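PDB 5C5G: spherulin-4 from Aspergillus clavatus, which is a glycoside hydrolase of the spherulin-4 family that binds N-acetyl-D-galactosamine and probably acts on galactosaminogalactan. Local coordinates for residues 10-15 and 36-41; 28-33 and 66-71; 198-203 and 223-228; 112-117 and 150-155. One frame throughout, in Å; residues are numbered along the deposited sequence.

Interaction 1 of 4, residues 10-15 and 36-41. With EDO (1,2-ethanediol), chain B; EDO (1,2-ethanediol), chain C.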
loop_
_atom_site.group_PDB
_atom_site.type_symbol
_atom_site.label_atom_id
_atom_site.label_comp_id
_atom_site.label_asym_id
_atom_site.label_seq_id
_atom_site.Cartn_x
_atom_site.Cartn_y
_atom_site.Cartn_z
ATOM N N VAL A 10 2.024 8.721 0.164
ATOM C CA VAL A 10 2.885 7.857 0.954
ATOM C C VAL A 10 2.183 6.510 1.129
ATOM O O VAL A 10 1.086 6.443 1.695
ATOM C CB VAL A 10 3.213 8.486 2.322
ATOM C CG1 VAL A 10 3.980 7.515 3.189
ATOM C CG2 VAL A 10 4.007 9.780 2.135
ATOM N N PHE A 11 2.799 5.458 0.608
ATOM C CA PHE A 11 2.272 4.102 0.735
ATOM C C PHE A 11 2.919 3.473 1.956
ATOM O O PHE A 11 4.145 3.528 2.105
ATOM C CB PHE A 11 2.622 3.322 -0.511
ATOM C CG PHE A 11 2.095 1.943 -0.511
ATOM C CD1 PHE A 11 0.757 1.694 -0.751
ATOM C CD2 PHE A 11 2.923 0.886 -0.254
ATOM C CE1 PHE A 11 0.273 0.400 -0.741
ATOM C CE2 PHE A 11 2.443 -0.400 -0.239
ATOM C CZ PHE A 11 1.124 -0.638 -0.478
ATOM N N VAL A 12 2.116 2.899 2.842
ATOM C CA VAL A 12 2.615 2.384 4.115
ATOM C C VAL A 12 2.161 0.943 4.301
ATOM O O VAL A 12 0.991 0.701 4.628
ATOM C CB VAL A 12 2.122 3.216 5.309
ATOM C CG1 VAL A 12 2.880 2.814 6.574
ATOM C CG2 VAL A 12 2.305 4.721 5.036
ATOM N N PRO A 13 3.058 -0.024 4.080
ATOM C CA PRO A 13 2.724 -1.408 4.423
ATOM C C PRO A 13 2.931 -1.551 5.914
ATOM O O PRO A 13 4.036 -1.808 6.384
ATOM C CB PRO A 13 3.706 -2.229 3.600
ATOM C CG PRO A 13 4.820 -1.302 3.279
ATOM C CD PRO A 13 4.393 0.103 3.470
ATOM N N LEU A 14 1.871 -1.335 6.675
ATOM C CA LEU A 14 1.978 -1.169 8.116
ATOM C C LEU A 14 1.833 -2.514 8.797
ATOM O O LEU A 14 0.818 -2.812 9.432
ATOM C CB LEU A 14 0.931 -0.169 8.619
ATOM C CG LEU A 14 1.028 0.219 10.091
ATOM C CD1 LEU A 14 2.334 0.940 10.356
ATOM C CD2 LEU A 14 -0.136 1.084 10.497
ATOM N N TYR A 15 2.851 -3.345 8.638
ATOM C CA TYR A 15 2.814 -4.700 9.192
ATOM C C TYR A 15 3.564 -4.701 10.524
ATOM O O TYR A 15 4.285 -5.638 10.859
ATOM C CB TYR A 15 3.393 -5.736 8.215
ATOM C CG TYR A 15 2.815 -5.683 6.813
ATOM C CD1 TYR A 15 1.612 -5.033 6.540
ATOM C CD2 TYR A 15 3.502 -6.243 5.754
ATOM C CE1 TYR A 15 1.108 -4.980 5.267
ATOM C CE2 TYR A 15 2.997 -6.188 4.454
ATOM C CZ TYR A 15 1.800 -5.533 4.228
ATOM O OH TYR A 15 1.304 -5.455 2.945
ATOM N N VAL A 36 -0.404 15.692 2.988
ATOM C CA VAL A 36 0.072 14.463 2.370
ATOM C C VAL A 36 -0.997 13.405 2.527
ATOM O O VAL A 36 -1.603 13.284 3.591
ATOM C CB VAL A 36 1.391 13.984 3.018
ATOM C CG1 VAL A 36 1.786 12.600 2.520
ATOM C CG2 VAL A 36 2.481 14.976 2.718
ATOM N N ASN A 37 -1.267 12.660 1.460
ATOM C CA ASN A 37 -2.180 11.515 1.512
ATOM C C ASN A 37 -1.422 10.233 1.763
ATOM O O ASN A 37 -0.394 9.986 1.120
ATOM C CB ASN A 37 -2.964 11.426 0.210
ATOM C CG ASN A 37 -3.854 12.619 0.004
ATOM O OD1 ASN A 37 -4.494 13.082 0.945
ATOM N ND2 ASN A 37 -3.889 13.135 -1.213
ATOM N N PHE A 38 -1.941 9.439 2.690
ATOM C CA PHE A 38 -1.321 8.198 3.117
ATOM C C PHE A 38 -2.235 7.035 2.777
ATOM O O PHE A 38 -3.413 7.034 3.136
ATOM C CB PHE A 38 -1.081 8.202 4.626
ATOM C CG PHE A 38 -0.073 9.218 5.097
ATOM C CD1 PHE A 38 -0.432 10.538 5.297
ATOM C CD2 PHE A 38 1.222 8.850 5.365
ATOM C CE1 PHE A 38 0.486 11.471 5.742
ATOM C CE2 PHE A 38 2.147 9.786 5.800
ATOM C CZ PHE A 38 1.771 11.090 5.999
ATOM N N THR A 39 -1.685 6.039 2.104
ATOM C CA THR A 39 -2.378 4.786 1.837
ATOM C C THR A 39 -1.773 3.774 2.785
ATOM O O THR A 39 -0.581 3.485 2.662
ATOM C CB THR A 39 -2.158 4.325 0.405
ATOM O OG1 THR A 39 -2.681 5.317 -0.482
ATOM C CG2 THR A 39 -2.873 3.002 0.148
ATOM N N VAL A 40 -2.554 3.242 3.718
ATOM C CA VAL A 40 -2.000 2.457 4.809
ATOM C C VAL A 40 -2.609 1.067 4.773
ATOM O O VAL A 40 -3.812 0.905 4.943
ATOM C CB VAL A 40 -2.290 3.148 6.139
ATOM C CG1 VAL A 40 -1.762 2.321 7.305
ATOM C CG2 VAL A 40 -1.701 4.557 6.162
ATOM N N VAL A 41 -1.775 0.058 4.553
ATOM C CA VAL A 41 -2.260 -1.315 4.524
ATOM C C VAL A 41 -2.128 -1.910 5.908
ATOM O O VAL A 41 -1.033 -1.926 6.481
ATOM C CB VAL A 41 -1.454 -2.176 3.556
ATOM C CG1 VAL A 41 -2.021 -3.571 3.501
ATOM C CG2 VAL A 41 -1.429 -1.535 2.165
HETATM C C1 EDO B . 4.251 -3.936 0.157
HETATM O O1 EDO B . 4.130 -4.086 -1.269
HETATM C C2 EDO B . 4.327 -5.260 0.914
HETATM O O2 EDO B . 3.069 -5.955 0.923
HETATM C C1 EDO C . 5.623 0.605 7.479
HETATM O O1 EDO C . 6.030 -0.496 8.288
HETATM C C2 EDO C . 6.153 1.867 8.140
HETATM O O2 EDO C . 7.574 1.914 8.019
#
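Val10 and Phe38 stand next to each other on the same face of two parallel strands, with Val10 CB 3.7 Å from Phe38 CD2. Val36 CG1 sits over one face of the Phe38 ring, offset toward its rim, and also meets Val10 CG2. Next along this layer, Val12 and Val40 run alongside each other, and Leu14 CD2 reaches Val40 CG1 at 3.8 Å. Helices 24-32 and 245-252 cover this outer side of the barrel.

On the inner side, the Phe11 ring extends across toward the neighbouring strand: CG stands anti to the backbone N (chi1 -178°), and the ring carries CZ to 3.8 Å from Val41 CG2. Thr39 CG2 approaches the same ring near CD1. The other methyl of Val41, CG1, lies in the plane of the Tyr15 ring, 3.9 Å from CE1 at its edge.

Five backbone bonds join the strands; the one from Leu14 N to Val41 O (3.0 Å) comes after Pro13, at an inverse gamma turn centred on Leu14. This beta-alpha-beta unit of the TIM barrel thus has mostly apolar packing on both faces, with the Thr39 hydroxyl on the inner one satisfied by Glu227. The C-terminal end of strand 9-13 leads to Tyr15, an N-acetyl-D-galactosamine-binding residue, whose OH is here hydrogen-bonded at 2.7 Å to O2 of an ethanediol, probably from the crystallisation liquor; either hydroxyl could be the donor.

Interaction 2 of 4, residues 28-33 and 66-71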
loop_
_atom_site.group_PDB
_atom_site.type_symbol
_atom_site.label_atom_id
_atom_site.label_comp_id
_atom_site.label_asym_id
_atom_site.label_seq_id
_atom_site.Cartn_x
_atom_site.Cartn_y
_atom_site.Cartn_z
ATOM N N ASP A 28 2.433 10.377 13.962
ATOM C CA ASP A 28 3.141 11.645 14.066
ATOM C C ASP A 28 3.302 12.317 12.702
ATOM O O ASP A 28 3.076 13.519 12.586
ATOM C CB ASP A 28 4.495 11.457 14.735
ATOM C CG ASP A 28 4.383 11.203 16.244
ATOM O OD1 ASP A 28 3.302 11.423 16.830
ATOM O OD2 ASP A 28 5.395 10.795 16.848
ATOM N N VAL A 29 3.666 11.567 11.668
ATOM C CA VAL A 29 3.829 12.191 10.358
ATOM C C VAL A 29 2.481 12.481 9.690
ATOM O O VAL A 29 2.366 13.465 8.959
ATOM C CB VAL A 29 4.748 11.376 9.412
ATOM C CG1 VAL A 29 6.134 11.241 10.009
ATOM C CG2 VAL A 29 4.160 10.006 9.083
ATOM N N ILE A 30 1.462 11.675 9.961
ATOM C CA ILE A 30 0.136 11.957 9.437
ATOM C C ILE A 30 -0.355 13.303 9.977
ATOM O O ILE A 30 -0.914 14.116 9.238
ATOM C CB ILE A 30 -0.872 10.855 9.813
ATOM C CG1 ILE A 30 -0.553 9.572 9.051
ATOM C CG2 ILE A 30 -2.319 11.304 9.542
ATOM C CD1 ILE A 30 -1.250 8.341 9.635
ATOM N N SER A 31 -0.150 13.519 11.272
ATOM C CA SER A 31 -0.567 14.740 11.939
ATOM C C SER A 31 0.268 15.942 11.497
ATOM O O SER A 31 -0.250 17.050 11.327
ATOM C CB SER A 31 -0.462 14.556 13.458
ATOM O OG SER A 31 -0.850 15.743 14.119
ATOM N N LYS A 32 1.566 15.727 11.300
ATOM C CA LYS A 32 2.463 16.805 10.904
ATOM C C LYS A 32 2.208 17.266 9.473
ATOM O O LYS A 32 2.444 18.422 9.138
ATOM C CB LYS A 32 3.920 16.352 11.049
ATOM C CG LYS A 32 4.945 17.386 10.634
ATOM C CD LYS A 32 6.359 16.865 10.766
ATOM C CE LYS A 32 7.358 17.884 10.246
ATOM N NZ LYS A 32 8.728 17.318 10.130
ATOM N N HIS A 33 1.746 16.350 8.625
ATOM C CA HIS A 33 1.593 16.619 7.187
ATOM C C HIS A 33 0.168 16.339 6.714
ATOM O O HIS A 33 -0.075 15.385 5.967
ATOM C CB HIS A 33 2.555 15.754 6.386
ATOM C CG HIS A 33 3.993 15.953 6.734
ATOM N ND1 HIS A 33 4.702 17.076 6.379
ATOM C CD2 HIS A 33 4.863 15.147 7.386
ATOM C CE1 HIS A 33 5.948 16.958 6.803
ATOM N NE2 HIS A 33 6.073 15.789 7.406
ATOM N N ALA A 66 -7.940 5.768 11.287
ATOM C CA ALA A 66 -9.093 6.003 10.424
ATOM C C ALA A 66 -9.689 7.391 10.644
ATOM O O ALA A 66 -10.338 7.932 9.761
ATOM C CB ALA A 66 -10.149 4.942 10.658
ATOM N N SER A 67 -9.460 7.971 11.819
ATOM C CA SER A 67 -9.994 9.289 12.140
ATOM C C SER A 67 -9.358 10.426 11.341
ATOM O O SER A 67 -9.901 11.528 11.300
ATOM C CB SER A 67 -9.831 9.564 13.637
ATOM O OG SER A 67 -8.492 9.890 13.962
ATOM N N TYR A 68 -8.205 10.181 10.726
ATOM C CA TYR A 68 -7.523 11.219 9.948
ATOM C C TYR A 68 -8.010 11.212 8.513
ATOM O O TYR A 68 -7.994 10.177 7.848
ATOM C CB TYR A 68 -6.016 10.983 9.964
ATOM C CG TYR A 68 -5.377 11.270 11.293
ATOM C CD1 TYR A 68 -4.944 12.544 11.608
ATOM C CD2 TYR A 68 -5.198 10.267 12.230
ATOM C CE1 TYR A 68 -4.354 12.820 12.826
ATOM C CE2 TYR A 68 -4.612 10.531 13.451
ATOM C CZ TYR A 68 -4.190 11.806 13.745
ATOM O OH TYR A 68 -3.604 12.086 14.963
ATOM N N GLU A 69 -8.407 12.375 8.023
ATOM C CA GLU A 69 -9.007 12.477 6.705
ATOM C C GLU A 69 -8.018 12.201 5.577
ATOM O O GLU A 69 -8.428 11.850 4.475
ATOM C CB GLU A 69 -9.615 13.866 6.514
ATOM N N ASN A 70 -6.726 12.360 5.856
ATOM C CA ASN A 70 -5.689 12.111 4.848
ATOM C C ASN A 70 -5.138 10.704 4.876
ATOM O O ASN A 70 -4.123 10.424 4.239
ATOM C CB ASN A 70 -4.546 13.135 4.952
ATOM C CG ASN A 70 -3.866 13.150 6.315
ATOM O OD1 ASN A 70 -4.499 12.932 7.343
ATOM N ND2 ASN A 70 -2.574 13.445 6.325
ATOM N N VAL A 71 -5.817 9.810 5.581
ATOM C CA VAL A 71 -5.456 8.402 5.618
ATOM C C VAL A 71 -6.504 7.585 4.885
ATOM O O VAL A 71 -7.709 7.793 5.069
ATOM C CB VAL A 71 -5.404 7.902 7.077
ATOM C CG1 VAL A 71 -5.335 6.364 7.172
ATOM C CG2 VAL A 71 -4.230 8.542 7.803
#
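Ile30 drives both of its branches into the loop 66-71 and makes the tight part of this contact. Its CG2 methyl stands over one face of the Tyr68 ring in a CH-pi contact, 3.9 Å from the ring centroid and 28° off the normal, closest to the CG end of the ring. The other branch ends in CD1, 3.5 Å from Val71 CG2; these two side chains cross at about a right angle. Phe38 of the adjoining strand packs against Ile30 as well.

Toward solvent the fit is looser. Ser31 CB comes no nearer than 4.3 Å to Tyr68 OH, and the hydroxyl is hydrogen-bonded to Glu27 of the same helix.

Asn70 borders the packed part on another side. Its CG lies between the backbone N and the carbonyl carbon (chi1 58°), and the amide ND2 makes a straight but weak, long bond of 3.4 Å to Ile30 O near the helix C terminus. OD1 rests 3.5 Å from Ile30 CG2.

The helix 24-32 is therefore joined to the loop leading into strand 71-78 mainly by apolar contact, to which the Asn70 amide adds one weak hydrogen bond, its stronger bond going to Val36 O.

Interaction 3 of 4, residues 198-203 and 223-228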
loop_
_atom_site.group_PDB
_atom_site.type_symbol
_atom_site.label_atom_id
_atom_site.label_comp_id
_atom_site.label_asym_id
_atom_site.label_seq_id
_atom_site.Cartn_x
_atom_site.Cartn_y
_atom_site.Cartn_z
ATOM N N LEU A 198 0.436 3.433 -10.528
ATOM C CA LEU A 198 1.624 2.694 -10.117
ATOM C C LEU A 198 2.123 3.070 -8.741
ATOM O O LEU A 198 2.088 4.239 -8.322
ATOM C CB LEU A 198 2.749 2.948 -11.116
ATOM C CG LEU A 198 2.400 2.693 -12.586
ATOM C CD1 LEU A 198 3.603 3.034 -13.461
ATOM C CD2 LEU A 198 1.936 1.274 -12.817
ATOM N N CYS A 199 2.615 2.050 -8.045
ATOM C CA CYS A 199 3.235 2.202 -6.740
ATOM C C CYS A 199 4.617 1.582 -6.767
ATOM O O CYS A 199 4.854 0.568 -7.434
ATOM C CB CYS A 199 2.380 1.522 -5.670
ATOM S SG CYS A 199 3.054 1.487 -4.024
ATOM N N ALA A 200 5.526 2.186 -6.014
ATOM C CA ALA A 200 6.895 1.713 -5.874
ATOM C C ALA A 200 7.229 1.542 -4.406
ATOM O O ALA A 200 7.022 2.459 -3.609
ATOM C CB ALA A 200 7.867 2.679 -6.496
ATOM N N VAL A 201 7.798 0.385 -4.084
ATOM C CA VAL A 201 8.256 0.056 -2.750
ATOM C C VAL A 201 9.749 -0.262 -2.832
ATOM O O VAL A 201 10.147 -1.248 -3.469
ATOM C CB VAL A 201 7.492 -1.150 -2.200
ATOM C CG1 VAL A 201 8.098 -1.632 -0.888
ATOM C CG2 VAL A 201 6.031 -0.800 -1.980
ATOM N N ILE A 202 10.557 0.563 -2.185
ATOM C CA ILE A 202 12.003 0.415 -2.215
ATOM C C ILE A 202 12.491 0.318 -0.785
ATOM O O ILE A 202 12.406 1.282 -0.037
ATOM C CB ILE A 202 12.699 1.598 -2.909
ATOM C CG1 ILE A 202 12.112 1.838 -4.302
ATOM C CG2 ILE A 202 14.201 1.356 -3.010
ATOM C CD1 ILE A 202 12.548 3.166 -4.918
ATOM N N HIS A 203 13.013 -0.840 -0.412
ATOM C CA HIS A 203 13.555 -1.037 0.919
ATOM C C HIS A 203 15.063 -1.215 0.841
ATOM O O HIS A 203 15.649 -1.180 -0.246
ATOM C CB HIS A 203 12.861 -2.202 1.621
ATOM C CG HIS A 203 12.890 -3.492 0.868
ATOM N ND1 HIS A 203 14.039 -4.228 0.677
ATOM C CD2 HIS A 203 11.890 -4.192 0.284
ATOM C CE1 HIS A 203 13.742 -5.324 -0.002
ATOM N NE2 HIS A 203 12.444 -5.325 -0.252
ATOM N N GLN A 223 8.283 10.997 -10.135
ATOM C CA GLN A 223 7.960 11.200 -11.527
ATOM C C GLN A 223 7.173 10.039 -12.119
ATOM O O GLN A 223 6.364 10.247 -13.029
ATOM C CB GLN A 223 9.228 11.398 -12.332
ATOM C CG GLN A 223 8.980 11.848 -13.759
ATOM C CD GLN A 223 10.265 12.168 -14.505
ATOM O OE1 GLN A 223 11.313 11.572 -14.251
ATOM N NE2 GLN A 223 10.189 13.125 -15.426
ATOM N N VAL A 224 7.425 8.839 -11.617
ATOM C CA VAL A 224 6.936 7.621 -12.258
ATOM C C VAL A 224 5.908 6.841 -11.453
ATOM O O VAL A 224 5.267 5.951 -12.016
ATOM C CB VAL A 224 8.100 6.672 -12.664
ATOM C CG1 VAL A 224 8.952 7.320 -13.723
ATOM C CG2 VAL A 224 8.936 6.278 -11.478
ATOM N N ALA A 225 5.728 7.151 -10.169
ATOM C CA ALA A 225 4.818 6.382 -9.321
ATOM C C ALA A 225 4.047 7.303 -8.392
ATOM O O ALA A 225 4.642 8.113 -7.672
ATOM C CB ALA A 225 5.583 5.364 -8.503
ATOM N N ASP A 226 2.728 7.174 -8.391
ATOM C CA ASP A 226 1.870 8.041 -7.589
ATOM C C ASP A 226 1.744 7.580 -6.145
ATOM O O ASP A 226 1.164 8.304 -5.344
ATOM C CB ASP A 226 0.486 8.122 -8.222
ATOM C CG ASP A 226 -0.393 9.190 -7.607
ATOM O OD1 ASP A 226 0.025 10.371 -7.598
ATOM O OD2 ASP A 226 -1.522 8.851 -7.167
ATOM N N GLU A 227 2.273 6.405 -5.799
ATOM C CA GLU A 227 2.331 5.962 -4.403
ATOM C C GLU A 227 3.700 5.374 -4.161
ATOM O O GLU A 227 4.191 4.630 -5.005
ATOM C CB GLU A 227 1.234 4.948 -4.054
ATOM C CG GLU A 227 -0.116 5.304 -4.661
ATOM C CD GLU A 227 -1.323 4.835 -3.886
ATOM O OE1 GLU A 227 -1.215 4.650 -2.649
ATOM O OE2 GLU A 227 -2.381 4.676 -4.515
ATOM N N ILE A 228 4.332 5.728 -3.041
ATOM C CA ILE A 228 5.729 5.391 -2.804
ATOM C C ILE A 228 5.972 5.042 -1.335
ATOM O O ILE A 228 5.503 5.753 -0.445
ATOM C CB ILE A 228 6.638 6.582 -3.148
ATOM C CG1 ILE A 228 6.424 7.023 -4.597
ATOM C CG2 ILE A 228 8.094 6.236 -2.878
ATOM C CD1 ILE A 228 7.134 8.304 -4.954
#
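Leu198 O accepts two backbone bonds from across the contact, both weak: Asp226 N at 3.0 Å, bent to 124° at the hydrogen, and Glu227 N at 3.3 Å. The shared carbonyl holds the short turn from helix 212-224 into strand 227-230. A straighter bond follows, from Ala200 N to Glu227 O at 3.0 Å and 159°, where the two strands run parallel. Cys199 CA also points its hydrogen at Glu227 O, from 3.1 Å.

Side-chain contact is slight. On the side facing the barrel interior, Cys199 SG is anti to its backbone N (chi1 175°) and lies 3.9 Å from Glu227 CB, with Phe11 beside both residues. On the helix-facing side, Ala200 CB and Ala225 CB meet at 4.1 Å, and Val221 packs over Ala200 and Ile228. Leu198 CD1 touches Val224 O at 3.7 Å.

The acidic groups turn to other strands and loops: Asp226 forms salt bridges with Lys9 and Arg195, and Glu227 bonds to Tyr148, Ser167 and Thr39. This last beta-alpha-beta unit of the barrel thus places a carboxylate among three hydroxyl-bearing residues in the buried interior. If these hydroxyls donate, they would probably favour the charged form of Glu227.

Interaction 4 of 4, residues 112-117 and 150-155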
loop_
_atom_site.group_PDB
_atom_site.type_symbol
_atom_site.label_atom_id
_atom_site.label_comp_id
_atom_site.label_asym_id
_atom_site.label_seq_id
_atom_site.Cartn_x
_atom_site.Cartn_y
_atom_site.Cartn_z
ATOM N N GLY A 112 -10.909 0.031 1.465
ATOM C CA GLY A 112 -10.537 -0.730 0.302
ATOM C C GLY A 112 -9.697 -1.914 0.701
ATOM O O GLY A 112 -9.536 -2.219 1.884
ATOM N N ILE A 113 -9.167 -2.589 -0.312
ATOM C CA ILE A 113 -8.449 -3.835 -0.159
ATOM C C ILE A 113 -7.146 -3.786 -0.936
ATOM O O ILE A 113 -7.085 -3.297 -2.076
ATOM C CB ILE A 113 -9.298 -5.026 -0.663
ATOM C CG1 ILE A 113 -10.605 -5.145 0.150
ATOM C CG2 ILE A 113 -8.521 -6.321 -0.629
ATOM C CD1 ILE A 113 -10.453 -5.488 1.622
ATOM N N PHE A 114 -6.113 -4.319 -0.289
ATOM C CA PHE A 114 -4.787 -4.534 -0.867
ATOM C C PHE A 114 -4.643 -6.025 -1.131
ATOM O O PHE A 114 -4.589 -6.812 -0.188
ATOM C CB PHE A 114 -3.737 -4.067 0.140
ATOM C CG PHE A 114 -2.315 -4.355 -0.247
ATOM C CD1 PHE A 114 -1.614 -3.497 -1.062
ATOM C CD2 PHE A 114 -1.656 -5.478 0.246
ATOM C CE1 PHE A 114 -0.282 -3.745 -1.386
ATOM C CE2 PHE A 114 -0.325 -5.721 -0.069
ATOM C CZ PHE A 114 0.356 -4.860 -0.879
ATOM N N PHE A 115 -4.614 -6.416 -2.404
ATOM C CA PHE A 115 -4.498 -7.816 -2.812
ATOM C C PHE A 115 -3.037 -8.144 -3.030
ATOM O O PHE A 115 -2.411 -7.660 -3.984
ATOM C CB PHE A 115 -5.279 -8.068 -4.089
ATOM C CG PHE A 115 -6.772 -7.984 -3.918
ATOM C CD1 PHE A 115 -7.451 -8.993 -3.233
ATOM C CD2 PHE A 115 -7.498 -6.940 -4.450
ATOM C CE1 PHE A 115 -8.826 -8.950 -3.077
ATOM C CE2 PHE A 115 -8.886 -6.881 -4.294
ATOM C CZ PHE A 115 -9.553 -7.898 -3.609
ATOM N N ASP A 116 -2.479 -8.972 -2.164
ATOM C CA ASP A 116 -1.084 -9.371 -2.282
ATOM C C ASP A 116 -0.928 -10.543 -3.232
ATOM O O ASP A 116 -1.843 -11.350 -3.430
ATOM C CB ASP A 116 -0.505 -9.703 -0.912
ATOM C CG ASP A 116 1.002 -9.566 -0.855
ATOM O OD1 ASP A 116 1.613 -8.941 -1.758
ATOM O OD2 ASP A 116 1.598 -10.097 0.092
ATOM N N GLU A 117 0.240 -10.594 -3.841
ATOM C CA GLU A 117 0.659 -11.698 -4.699
ATOM C C GLU A 117 -0.224 -11.853 -5.915
ATOM O O GLU A 117 -0.596 -12.959 -6.286
ATOM C CB GLU A 117 0.659 -13.027 -3.934
ATOM C CG GLU A 117 1.380 -12.997 -2.608
ATOM C CD GLU A 117 0.969 -14.146 -1.679
ATOM O OE1 GLU A 117 -0.239 -14.513 -1.616
ATOM O OE2 GLU A 117 1.868 -14.676 -1.000
ATOM N N VAL A 150 -5.950 -2.108 -4.533
ATOM C CA VAL A 150 -4.524 -2.112 -4.856
ATOM C C VAL A 150 -4.090 -3.545 -5.092
ATOM O O VAL A 150 -4.537 -4.447 -4.383
ATOM C CB VAL A 150 -3.676 -1.453 -3.741
ATOM C CG1 VAL A 150 -2.171 -1.538 -4.023
ATOM C CG2 VAL A 150 -4.076 0.000 -3.566
ATOM N N HIS A 151 -3.248 -3.747 -6.102
ATOM C CA HIS A 151 -2.644 -5.038 -6.380
ATOM C C HIS A 151 -1.168 -4.988 -6.083
ATOM O O HIS A 151 -0.516 -3.984 -6.379
ATOM C CB HIS A 151 -2.787 -5.375 -7.862
ATOM C CG HIS A 151 -4.177 -5.698 -8.279
ATOM N ND1 HIS A 151 -4.517 -5.920 -9.591
ATOM C CD2 HIS A 151 -5.312 -5.849 -7.557
ATOM C CE1 HIS A 151 -5.808 -6.200 -9.661
ATOM N NE2 HIS A 151 -6.313 -6.159 -8.445
ATOM N N ASN A 152 -0.620 -6.078 -5.569
ATOM C CA ASN A 152 0.828 -6.211 -5.411
ATOM C C ASN A 152 1.400 -7.443 -6.106
ATOM O O ASN A 152 1.574 -8.493 -5.495
ATOM C CB ASN A 152 1.251 -6.254 -3.958
ATOM C CG ASN A 152 2.761 -6.248 -3.821
ATOM O OD1 ASN A 152 3.487 -5.901 -4.763
ATOM N ND2 ASN A 152 3.258 -6.687 -2.672
ATOM N N PRO A 153 1.744 -7.293 -7.386
ATOM C CA PRO A 153 2.470 -8.362 -8.065
ATOM C C PRO A 153 3.941 -8.355 -7.692
ATOM O O PRO A 153 4.636 -9.323 -7.998
ATOM C CB PRO A 153 2.289 -8.020 -9.551
ATOM C CG PRO A 153 2.055 -6.543 -9.569
ATOM C CD PRO A 153 1.294 -6.240 -8.312
ATOM N N GLY A 154 4.414 -7.290 -7.062
ATOM C CA GLY A 154 5.793 -7.211 -6.617
ATOM C C GLY A 154 6.799 -7.103 -7.748
ATOM O O GLY A 154 7.992 -7.345 -7.541
ATOM N N ALA A 155 6.323 -6.738 -8.934
ATOM C CA ALA A 155 7.094 -6.733 -10.166
ATOM C C ALA A 155 6.131 -6.255 -11.240
ATOM O O ALA A 155 4.948 -6.047 -10.959
ATOM C CB ALA A 155 7.620 -8.129 -10.483
#
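Val150 opens the contact by gripping strand 112-116 through its backbone, with Val150 N bonded to Ile113 O and Val150 O taking Phe115 N at 2.8 Å. Its CG1 methyl meets Phe114 CD1 at 3.6 Å on the barrel-interior side. His151 turns to the opposite face of the sheet, where its CD2 edge comes 4.0 Å from Phe115 CD2. There Ile113 CG2 covers the centre of one face of the Phe115 ring, and helix 124-139 packs against both aromatic residues.

Asn152 N bonds to Phe115 O, and its side chain returns to the interior. CB lies 3.5 Å from Phe114 CZ; CG is anti to the backbone N (chi1 -174°), and the amide lies beside the Asp116 carboxylate, their planes only 12° apart. ND2 makes a weak, bent bond of 2.9 Å to Asp116 OD1. Glu117 N is weakly bonded to both Asn152 O and Asp116 OD1, whereas Tyr76 holds Asp116 OD2. Past Pro153, Gly154 N bends back to Asn152 OD1 in a weak bond of 2.8 Å.

At this C-terminal end of the strands, Asn152 bridges two acidic residues of the N-acetyl-D-galactosamine site: its ND2 hydrogen-bonds both Glu172 and, weakly, Asp116, and so helps fix their positions.

In the fold
From the N terminus, interaction 1 closes the first beta-alpha-beta loop, bringing strand 38-42 beside strand 9-13. Interaction 2 starts in the helix inside that loop and ends just before strand 71-78, so the two cross along the chain; they touch where Phe38 N meets Asn70 O. Interaction 4 closes a later, separate loop around helix 124-139, and interaction 3 the last, around helix 212-224. The barrel seam joins 3 to 1, since strand 227-230 neighbours strand 9-13 and Phe11 packs on Cys199. Phe114 of interaction 4 meets Phe11, Tyr15 and Val41 across the interior, while interaction 2 remains outside, between helix and loop.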